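Local coordinates for internalin (Listeria monocytogenes serotype 4b, PDB 4FMZ), which is an internalin with a leucine-rich repeat domain that probably takes part in adhesion to, or invasion of, host cells, at residues 183-188 against 205-210; 314-319 against 338-343. All coordinates share one frame; numbering follows the deposited sequence.

Interaction 1 (183-188 against 205-210); sequences SLNYNQ and TAYVNQ. With EDO (1,2-ethanediol), chain E.
The asparagine ladder of a leucine-rich repeat protein joins L184 and N187 to N209. ND2 of N209 donates two bonds within its own amide plane. One crosses to L184 O (2.9 Å); the other goes to A206 O in its own turn. OD1 of N209 accepts the backbone N of N187 at 3.0 Å, from above the carbonyl plane, and also that of I189. Both ends of this buried amide are therefore used. N187 repeats part of this one coil back: its ND2 bonds to V162 O, while its OD1 pairs with S165 OG. On the far side, N231 ND2 reaches A206 O. The repeats stack this way as coils of a solenoid, each turning off its strand beside the next. S183 and T205 form a parallel bridge pair, where L184 N donates to T205 O at 2.8 Å. Beyond the strands, Y186 N meets Y207 O almost straight, also at 2.8 Å.

N185 carries a second set of contacts. Its CG is anti to the carbonyl carbon and beside the backbone N (chi1 -66°), which sets it over the Y207 ring, 3.4 Å above the centre. The amide lies flat there, the planes 16° apart. OD1 takes two donors: T205 OG1 at 2.7 Å, in plane on a lone pair, and Y207 N at 3.1 Å. A water joins N185 ND2 to T205 OG1. Farther on, V208 CG1 sits 3.7 Å above one face of the Y186 ring, toward the rim. A 1,2-ethanediol, probably from the crystallisation liquor, bonds to N187 O and to the amide nitrogens of Q188 and Q210.

Interaction 2 (314-319 against 338-343); sequences TTLFLS and ADFANQ. With EDO (1,2-ethanediol), chain G.
The F317 ring is covered on one face by D339, whose CB lies 3.6 Å above the ring plane, over its centre. The carboxylate is nearly parallel to the ring, 21° between planes. The F340 ring has C1 of a 1,2-ethanediol over one face. D339 OD1 and N342 OD1 lie at its edge, in its plane, and L318 CB approaches obliquely at 4.0 Å from CE1. The diol also bonds to L318 O.

The carboxylate of D339 holds the chain where it leaves the strand. A chi1 of 72° puts CG between the backbone N and the carbonyl carbon, close to S319 N and OG. OD1 accepts L318 N at 2.7 Å and S319 N at 3.0 Å; the two come from opposite faces of its plane. OD2 accepts S319 N at 3.2 Å and S319 OG at 2.7 Å, both from one face, with OG well above the plane. Three donors thus share the two oxygens, and the S319 N-H is split between them. Such a grip should favour the charged form of D339. L316 O is less well served. It is buried with no hydrogen-bond partner, and A338 CA makes only a CA-H...O contact to it at 3.1 Å.

The contact lies at the C-terminal end of the leucine-rich repeat array. Strand 315-317 runs between 291-293 and the outermost strand 337-338. The F317 ring meets F293 edge-to-face, and L316 and L318 pack on I307 of helix 304-308.

How the interactions relate
Both contacts join successive coils of the same solenoid just past a parallel strand pair, and both are partly buried. Interaction 1 lies mid-array, with repeats on each side: N187 reaches the coil before, and A206 O takes N231 of the coil after. Interaction 2 is at the outermost strand. It rests on one carboxylate and two phenylalanine rings, with no asparagine ladder between its segments. The leucine NH after the strand shows the change: L184 N bonds to a backbone carbonyl, L318 N to an aspartate side chain. Each contact stacks a flat polar group on an aromatic ring, an amide in one and a carboxylate in the other. Their nearest atoms are about 16 Å apart.

Interaction 1 (183-188 against 205-210)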
ATOM      1  N   SER A 183       0.041  -2.670  -3.612  1.00 18.61           N
ATOM      2  CA  SER A 183      -0.011  -3.421  -2.369  1.00 18.01           C
ATOM      3  C   SER A 183      -1.216  -4.345  -2.349  1.00 23.27           C
ATOM      4  O   SER A 183      -2.349  -3.899  -2.545  1.00 22.77           O
ATOM      5  CB  SER A 183      -0.033  -2.507  -1.145  1.00 19.29           C
ATOM      6  OG  SER A 183       0.009  -3.310   0.028  1.00 21.86           O
ATOM      7  N   LEU A 184      -0.955  -5.641  -2.121  1.00 21.10           N
ATOM      8  CA  LEU A 184      -1.978  -6.678  -2.024  1.00 21.25           C
ATOM      9  C   LEU A 184      -1.749  -7.520  -0.766  1.00 24.61           C
ATOM     10  O   LEU A 184      -2.060  -8.716  -0.742  1.00 24.02           O
ATOM     11  CB  LEU A 184      -1.991  -7.550  -3.287  1.00 21.51           C
ATOM     12  CG  LEU A 184      -2.499  -6.854  -4.578  1.00 25.87           C
ATOM     13  CD1 LEU A 184      -2.458  -7.806  -5.743  1.00 25.96           C
ATOM     14  CD2 LEU A 184      -3.927  -6.292  -4.414  1.00 26.27           C
ATOM     15  N   ASN A 185      -1.243  -6.874   0.290  1.00 20.38           N
ATOM     16  CA  ASN A 185      -0.923  -7.545   1.558  1.00 19.62           C
ATOM     17  C   ASN A 185      -2.155  -8.112   2.244  1.00 23.66           C
ATOM     18  O   ASN A 185      -3.215  -7.489   2.230  1.00 21.78           O
ATOM     19  CB  ASN A 185      -0.237  -6.573   2.529  1.00 20.36           C
ATOM     20  CG  ASN A 185       1.126  -6.102   2.107  1.00 32.14           C
ATOM     21  OD1 ASN A 185       1.835  -6.746   1.325  1.00 18.71           O
ATOM     22  ND2 ASN A 185       1.537  -4.969   2.644  1.00 20.42           N
ATOM     23  N   TYR A 186      -1.991  -9.281   2.872  1.00 23.02           N
ATOM     24  CA  TYR A 186      -2.966  -9.954   3.728  1.00 23.20           C
ATOM     25  C   TYR A 186      -4.371 -10.091   3.092  1.00 25.81           C
ATOM     26  O   TYR A 186      -5.374  -9.692   3.690  1.00 23.76           O
ATOM     27  CB  TYR A 186      -3.053  -9.220   5.095  1.00 23.94           C
ATOM     28  CG  TYR A 186      -3.463 -10.076   6.282  1.00 26.40           C
ATOM     29  CD1 TYR A 186      -4.224 -11.229   6.110  1.00 28.93           C
ATOM     30  CD2 TYR A 186      -3.164  -9.684   7.584  1.00 27.45           C
ATOM     31  CE1 TYR A 186      -4.639 -11.993   7.196  1.00 29.37           C
ATOM     32  CE2 TYR A 186      -3.563 -10.450   8.680  1.00 28.52           C
ATOM     33  CZ  TYR A 186      -4.301 -11.604   8.479  1.00 35.19           C
ATOM     34  OH  TYR A 186      -4.685 -12.393   9.539  1.00 37.52           O
ATOM     35  N   ASN A 187      -4.447 -10.724   1.929  1.00 23.09           N
ATOM     36  CA  ASN A 187      -5.741 -10.980   1.307  1.00 23.62           C
ATOM     37  C   ASN A 187      -5.948 -12.504   1.287  1.00 28.13           C
ATOM     38  O   ASN A 187      -5.476 -13.168   2.211  1.00 27.39           O
ATOM     39  CB  ASN A 187      -5.806 -10.313  -0.069  1.00 23.59           C
ATOM     40  CG  ASN A 187      -5.848  -8.801   0.036  1.00 36.60           C
ATOM     41  OD1 ASN A 187      -6.647  -8.232   0.782  1.00 29.34           O
ATOM     42  ND2 ASN A 187      -4.984  -8.110  -0.694  1.00 28.53           N
ATOM     43  N   GLN A 188      -6.631 -13.059   0.268  1.00 26.40           N
ATOM     44  CA  GLN A 188      -6.847 -14.509   0.122  1.00 26.57           C
ATOM     45  C   GLN A 188      -6.382 -14.931  -1.290  1.00 29.62           C
ATOM     46  O   GLN A 188      -7.011 -15.770  -1.938  1.00 28.95           O
ATOM     47  CB  GLN A 188      -8.343 -14.856   0.361  1.00 28.79           C
ATOM     48  CG  GLN A 188      -8.924 -14.416   1.717  1.00 42.58           C
ATOM     49  CD  GLN A 188      -8.271 -15.088   2.908  1.00 68.65           C
ATOM     50  OE1 GLN A 188      -8.052 -16.306   2.931  1.00 68.28           O
ATOM     51  NE2 GLN A 188      -7.961 -14.309   3.939  1.00 59.29           N
ATOM     52  N   THR A 205       4.156  -5.410  -3.124  1.00 20.62           N
ATOM     53  CA  THR A 205       4.077  -6.037  -1.810  1.00 20.52           C
ATOM     54  C   THR A 205       2.788  -6.881  -1.799  1.00 24.12           C
ATOM     55  O   THR A 205       1.740  -6.442  -2.285  1.00 22.44           O
ATOM     56  CB  THR A 205       4.254  -5.026  -0.663  1.00 23.07           C
ATOM     57  OG1 THR A 205       4.237  -5.721   0.588  1.00 22.04           O
ATOM     58  CG2 THR A 205       3.238  -3.902  -0.664  1.00 22.87           C
ATOM     59  N   ALA A 206       2.910  -8.137  -1.346  1.00 19.96           N
ATOM     60  CA  ALA A 206       1.789  -9.074  -1.309  1.00 19.71           C
ATOM     61  C   ALA A 206       2.055 -10.128  -0.246  1.00 24.60           C
ATOM     62  O   ALA A 206       1.738 -11.307  -0.440  1.00 24.24           O
ATOM     63  CB  ALA A 206       1.583  -9.721  -2.687  1.00 20.58           C
ATOM     64  N   TYR A 207       2.611  -9.700   0.903  1.00 22.38           N
ATOM     65  CA  TYR A 207       2.880 -10.647   1.974  1.00 22.20           C
ATOM     66  C   TYR A 207       1.565 -11.143   2.586  1.00 25.57           C
ATOM     67  O   TYR A 207       0.545 -10.454   2.495  1.00 23.86           O
ATOM     68  CB  TYR A 207       3.844 -10.092   3.049  1.00 23.78           C
ATOM     69  CG  TYR A 207       3.435  -8.812   3.746  1.00 24.59           C
ATOM     70  CD1 TYR A 207       2.375  -8.794   4.650  1.00 26.35           C
ATOM     71  CD2 TYR A 207       4.208  -7.661   3.636  1.00 25.47           C
ATOM     72  CE1 TYR A 207       2.021  -7.630   5.333  1.00 26.22           C
ATOM     73  CE2 TYR A 207       3.900  -6.506   4.362  1.00 26.38           C
ATOM     74  CZ  TYR A 207       2.791  -6.489   5.190  1.00 32.42           C
ATOM     75  OH  TYR A 207       2.452  -5.342   5.865  1.00 33.54           O
ATOM     76  N   VAL A 208       1.598 -12.360   3.181  1.00 23.05           N
ATOM     77  CA  VAL A 208       0.475 -12.996   3.884  1.00 22.77           C
ATOM     78  C   VAL A 208      -0.693 -13.249   2.902  1.00 26.86           C
ATOM     79  O   VAL A 208      -1.772 -12.674   2.994  1.00 27.21           O
ATOM     80  CB  VAL A 208       0.051 -12.245   5.191  1.00 25.84           C
ATOM     81  CG1 VAL A 208      -0.996 -13.027   5.978  1.00 25.62           C
ATOM     82  CG2 VAL A 208       1.259 -11.996   6.085  1.00 25.72           C
ATOM     83  N   ASN A 209      -0.443 -14.132   1.943  1.00 23.04           N
ATOM     84  CA  ASN A 209      -1.438 -14.596   0.992  1.00 22.96           C
ATOM     85  C   ASN A 209      -1.242 -16.113   0.887  1.00 27.65           C
ATOM     86  O   ASN A 209      -0.686 -16.715   1.820  1.00 27.28           O
ATOM     87  CB  ASN A 209      -1.330 -13.846  -0.359  1.00 22.40           C
ATOM     88  CG  ASN A 209      -1.955 -12.479  -0.314  1.00 33.89           C
ATOM     89  OD1 ASN A 209      -3.175 -12.345  -0.250  1.00 23.56           O
ATOM     90  ND2 ASN A 209      -1.142 -11.434  -0.313  1.00 23.58           N
ATOM     91  N   GLN A 210      -1.695 -16.729  -0.204  1.00 24.40           N
ATOM     92  CA  GLN A 210      -1.570 -18.170  -0.438  1.00 24.84           C
ATOM     93  C   GLN A 210      -0.918 -18.398  -1.815  1.00 27.79           C
ATOM     94  O   GLN A 210      -1.259 -19.353  -2.518  1.00 27.76           O
ATOM     95  CB  GLN A 210      -2.970 -18.834  -0.360  1.00 26.87           C
ATOM     96  CG  GLN A 210      -3.625 -18.800   1.025  1.00 34.96           C
ATOM     97  CD  GLN A 210      -5.127 -18.975   0.949  1.00 50.17           C
ATOM     98  OE1 GLN A 210      -5.646 -20.010   0.511  1.00 47.39           O
ATOM     99  NE2 GLN A 210      -5.867 -17.962   1.377  1.00 32.80           N
TER
HETATM  100  C1  EDO E 403      -4.375 -16.277   5.060  1.00 43.14           C
HETATM  101  O1  EDO E 403      -5.694 -15.763   5.193  1.00 44.10           O
HETATM  102  C2  EDO E 403      -3.669 -15.565   3.886  1.00 40.57           C
HETATM  103  O2  EDO E 403      -4.405 -15.790   2.693  1.00 36.94           O
HETATM  104  O   HOH W   1       4.598  -3.825   2.744  1.00 25.23           O

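Interaction 2 (314-319 against 338-343)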
ATOM      1  N   THR A 314      25.417  -4.659   7.584  1.00 26.59           N
ATOM      2  CA  THR A 314      25.260  -3.958   8.859  1.00 26.67           C
ATOM      3  C   THR A 314      24.251  -4.744   9.714  1.00 30.31           C
ATOM      4  O   THR A 314      24.267  -4.628  10.941  1.00 29.88           O
ATOM      5  CB  THR A 314      24.884  -2.480   8.688  1.00 29.03           C
ATOM      6  OG1 THR A 314      23.689  -2.398   7.930  1.00 23.39           O
ATOM      7  CG2 THR A 314      25.990  -1.655   8.037  1.00 28.67           C
ATOM      8  N   THR A 315      23.407  -5.576   9.059  1.00 25.60           N
ATOM      9  CA  THR A 315      22.437  -6.442   9.724  1.00 24.75           C
ATOM     10  C   THR A 315      22.594  -7.871   9.204  1.00 25.95           C
ATOM     11  O   THR A 315      22.603  -8.100   7.991  1.00 25.13           O
ATOM     12  CB  THR A 315      21.015  -5.898   9.554  1.00 31.43           C
ATOM     13  OG1 THR A 315      20.956  -4.618  10.174  1.00 31.89           O
ATOM     14  CG2 THR A 315      19.972  -6.784  10.188  1.00 27.99           C
ATOM     15  N   LEU A 316      22.721  -8.832  10.132  1.00 20.84           N
ATOM     16  CA  LEU A 316      22.846 -10.238   9.770  1.00 20.14           C
ATOM     17  C   LEU A 316      22.102 -11.123  10.756  1.00 22.83           C
ATOM     18  O   LEU A 316      22.447 -11.166  11.942  1.00 22.26           O
ATOM     19  CB  LEU A 316      24.323 -10.654   9.665  1.00 19.55           C
ATOM     20  CG  LEU A 316      24.611 -12.135   9.403  1.00 22.98           C
ATOM     21  CD1 LEU A 316      24.131 -12.579   7.998  1.00 23.07           C
ATOM     22  CD2 LEU A 316      26.057 -12.423   9.599  1.00 22.51           C
ATOM     23  N   PHE A 317      21.066 -11.806  10.267  1.00 19.49           N
ATOM     24  CA  PHE A 317      20.301 -12.746  11.083  1.00 18.95           C
ATOM     25  C   PHE A 317      20.643 -14.171  10.662  1.00 24.11           C
ATOM     26  O   PHE A 317      20.602 -14.503   9.468  1.00 24.27           O
ATOM     27  CB  PHE A 317      18.791 -12.482  11.001  1.00 20.52           C
ATOM     28  CG  PHE A 317      18.261 -11.364  11.886  1.00 22.31           C
ATOM     29  CD1 PHE A 317      19.019 -10.216  12.126  1.00 25.67           C
ATOM     30  CD2 PHE A 317      16.981 -11.427  12.415  1.00 25.13           C
ATOM     31  CE1 PHE A 317      18.530  -9.182  12.946  1.00 27.66           C
ATOM     32  CE2 PHE A 317      16.477 -10.378  13.201  1.00 29.05           C
ATOM     33  CZ  PHE A 317      17.250  -9.257  13.449  1.00 27.09           C
ATOM     34  N   LEU A 318      21.042 -14.999  11.638  1.00 20.23           N
ATOM     35  CA  LEU A 318      21.439 -16.382  11.379  1.00 19.40           C
ATOM     36  C   LEU A 318      20.947 -17.349  12.440  1.00 22.77           C
ATOM     37  O   LEU A 318      21.304 -18.517  12.367  1.00 22.64           O
ATOM     38  CB  LEU A 318      22.973 -16.492  11.297  1.00 19.34           C
ATOM     39  CG  LEU A 318      23.650 -16.014  10.028  1.00 23.35           C
ATOM     40  CD1 LEU A 318      25.128 -15.937  10.223  1.00 23.81           C
ATOM     41  CD2 LEU A 318      23.317 -16.913   8.844  1.00 24.34           C
ATOM     42  N   SER A 319      20.150 -16.899  13.425  1.00 20.04           N
ATOM     43  CA  SER A 319      19.724 -17.799  14.506  1.00 19.55           C
ATOM     44  C   SER A 319      18.910 -18.990  13.995  1.00 21.66           C
ATOM     45  O   SER A 319      18.277 -18.910  12.954  1.00 18.70           O
ATOM     46  CB  SER A 319      18.932 -17.046  15.568  1.00 21.87           C
ATOM     47  OG  SER A 319      17.642 -16.659  15.128  1.00 26.60           O
ATOM     48  N   ALA A 338      22.552  -8.233  14.929  1.00 28.11           N
ATOM     49  CA  ALA A 338      22.800  -9.656  14.666  1.00 27.26           C
ATOM     50  C   ALA A 338      22.041 -10.472  15.710  1.00 30.24           C
ATOM     51  O   ALA A 338      22.325 -10.322  16.900  1.00 30.36           O
ATOM     52  CB  ALA A 338      24.298  -9.954  14.706  1.00 28.16           C
ATOM     53  N   ASP A 339      21.030 -11.274  15.280  1.00 24.72           N
ATOM     54  CA  ASP A 339      20.122 -12.035  16.154  1.00 23.66           C
ATOM     55  C   ASP A 339      20.778 -13.205  16.932  1.00 28.03           C
ATOM     56  O   ASP A 339      20.050 -14.059  17.435  1.00 27.69           O
ATOM     57  CB  ASP A 339      18.926 -12.563  15.338  1.00 23.97           C
ATOM     58  CG  ASP A 339      19.231 -13.698  14.366  1.00 24.77           C
ATOM     59  OD1 ASP A 339      20.432 -13.940  14.083  1.00 24.82           O
ATOM     60  OD2 ASP A 339      18.275 -14.359  13.915  1.00 24.86           O
ATOM     61  N   PHE A 340      22.115 -13.251  17.034  1.00 24.44           N
ATOM     62  CA  PHE A 340      22.807 -14.301  17.797  1.00 25.19           C
ATOM     63  C   PHE A 340      23.696 -13.627  18.850  1.00 32.21           C
ATOM     64  O   PHE A 340      24.390 -12.654  18.547  1.00 32.62           O
ATOM     65  CB  PHE A 340      23.566 -15.304  16.898  1.00 26.19           C
ATOM     66  CG  PHE A 340      24.411 -14.728  15.789  1.00 28.03           C
ATOM     67  CD1 PHE A 340      23.820 -14.252  14.611  1.00 29.87           C
ATOM     68  CD2 PHE A 340      25.796 -14.682  15.900  1.00 30.55           C
ATOM     69  CE1 PHE A 340      24.592 -13.693  13.593  1.00 30.46           C
ATOM     70  CE2 PHE A 340      26.570 -14.148  14.857  1.00 33.57           C
ATOM     71  CZ  PHE A 340      25.959 -13.647  13.721  1.00 30.80           C
ATOM     72  N   ALA A 341      23.608 -14.126  20.102  1.00 30.60           N
ATOM     73  CA  ALA A 341      24.217 -13.585  21.318  1.00 31.94           C
ATOM     74  C   ALA A 341      25.725 -13.373  21.245  1.00 39.46           C
ATOM     75  O   ALA A 341      26.200 -12.356  21.762  1.00 39.72           O
ATOM     76  CB  ALA A 341      23.874 -14.460  22.517  1.00 32.65           C
ATOM     77  N   ASN A 342      26.485 -14.313  20.674  1.00 36.15           N
ATOM     78  CA  ASN A 342      27.934 -14.166  20.677  1.00 37.67           C
ATOM     79  C   ASN A 342      28.429 -13.281  19.539  1.00 44.97           C
ATOM     80  O   ASN A 342      27.635 -12.824  18.706  1.00 44.83           O
ATOM     81  CB  ASN A 342      28.645 -15.544  20.655  1.00 40.06           C
ATOM     82  CG  ASN A 342      28.046 -16.626  19.778  1.00 53.70           C
ATOM     83  OD1 ASN A 342      26.970 -16.485  19.184  1.00 38.29           O
ATOM     84  ND2 ASN A 342      28.722 -17.765  19.718  1.00 48.82           N
ATOM     85  N   GLN A 343      29.753 -12.990  19.562  1.00 43.38           N
ATOM     86  CA  GLN A 343      30.528 -12.235  18.565  1.00 69.12           C
ATOM     87  C   GLN A 343      31.969 -12.098  19.033  1.00 88.78           C
ATOM     88  O   GLN A 343      32.796 -12.942  18.705  1.00 41.65           O
ATOM     89  CB  GLN A 343      29.932 -10.848  18.243  1.00 70.23           C
ATOM     90  CG  GLN A 343      30.266 -10.368  16.823  1.00 81.25           C
ATOM     91  CD  GLN A 343      29.668 -11.220  15.718  1.00 92.44           C
ATOM     92  OE1 GLN A 343      30.371 -11.690  14.818  1.00 85.57           O
ATOM     93  NE2 GLN A 343      28.354 -11.422  15.745  1.00 81.19           N
TER
HETATM   94  C1  EDO G 405      24.085 -18.458  14.313  1.00 30.14           C
HETATM   95  O1  EDO G 405      23.058 -19.420  14.095  1.00 30.49           O
HETATM   96  C2  EDO G 405      24.896 -18.905  15.534  1.00 31.99           C
HETATM   97  O2  EDO G 405      23.984 -19.144  16.596  1.00 33.36           O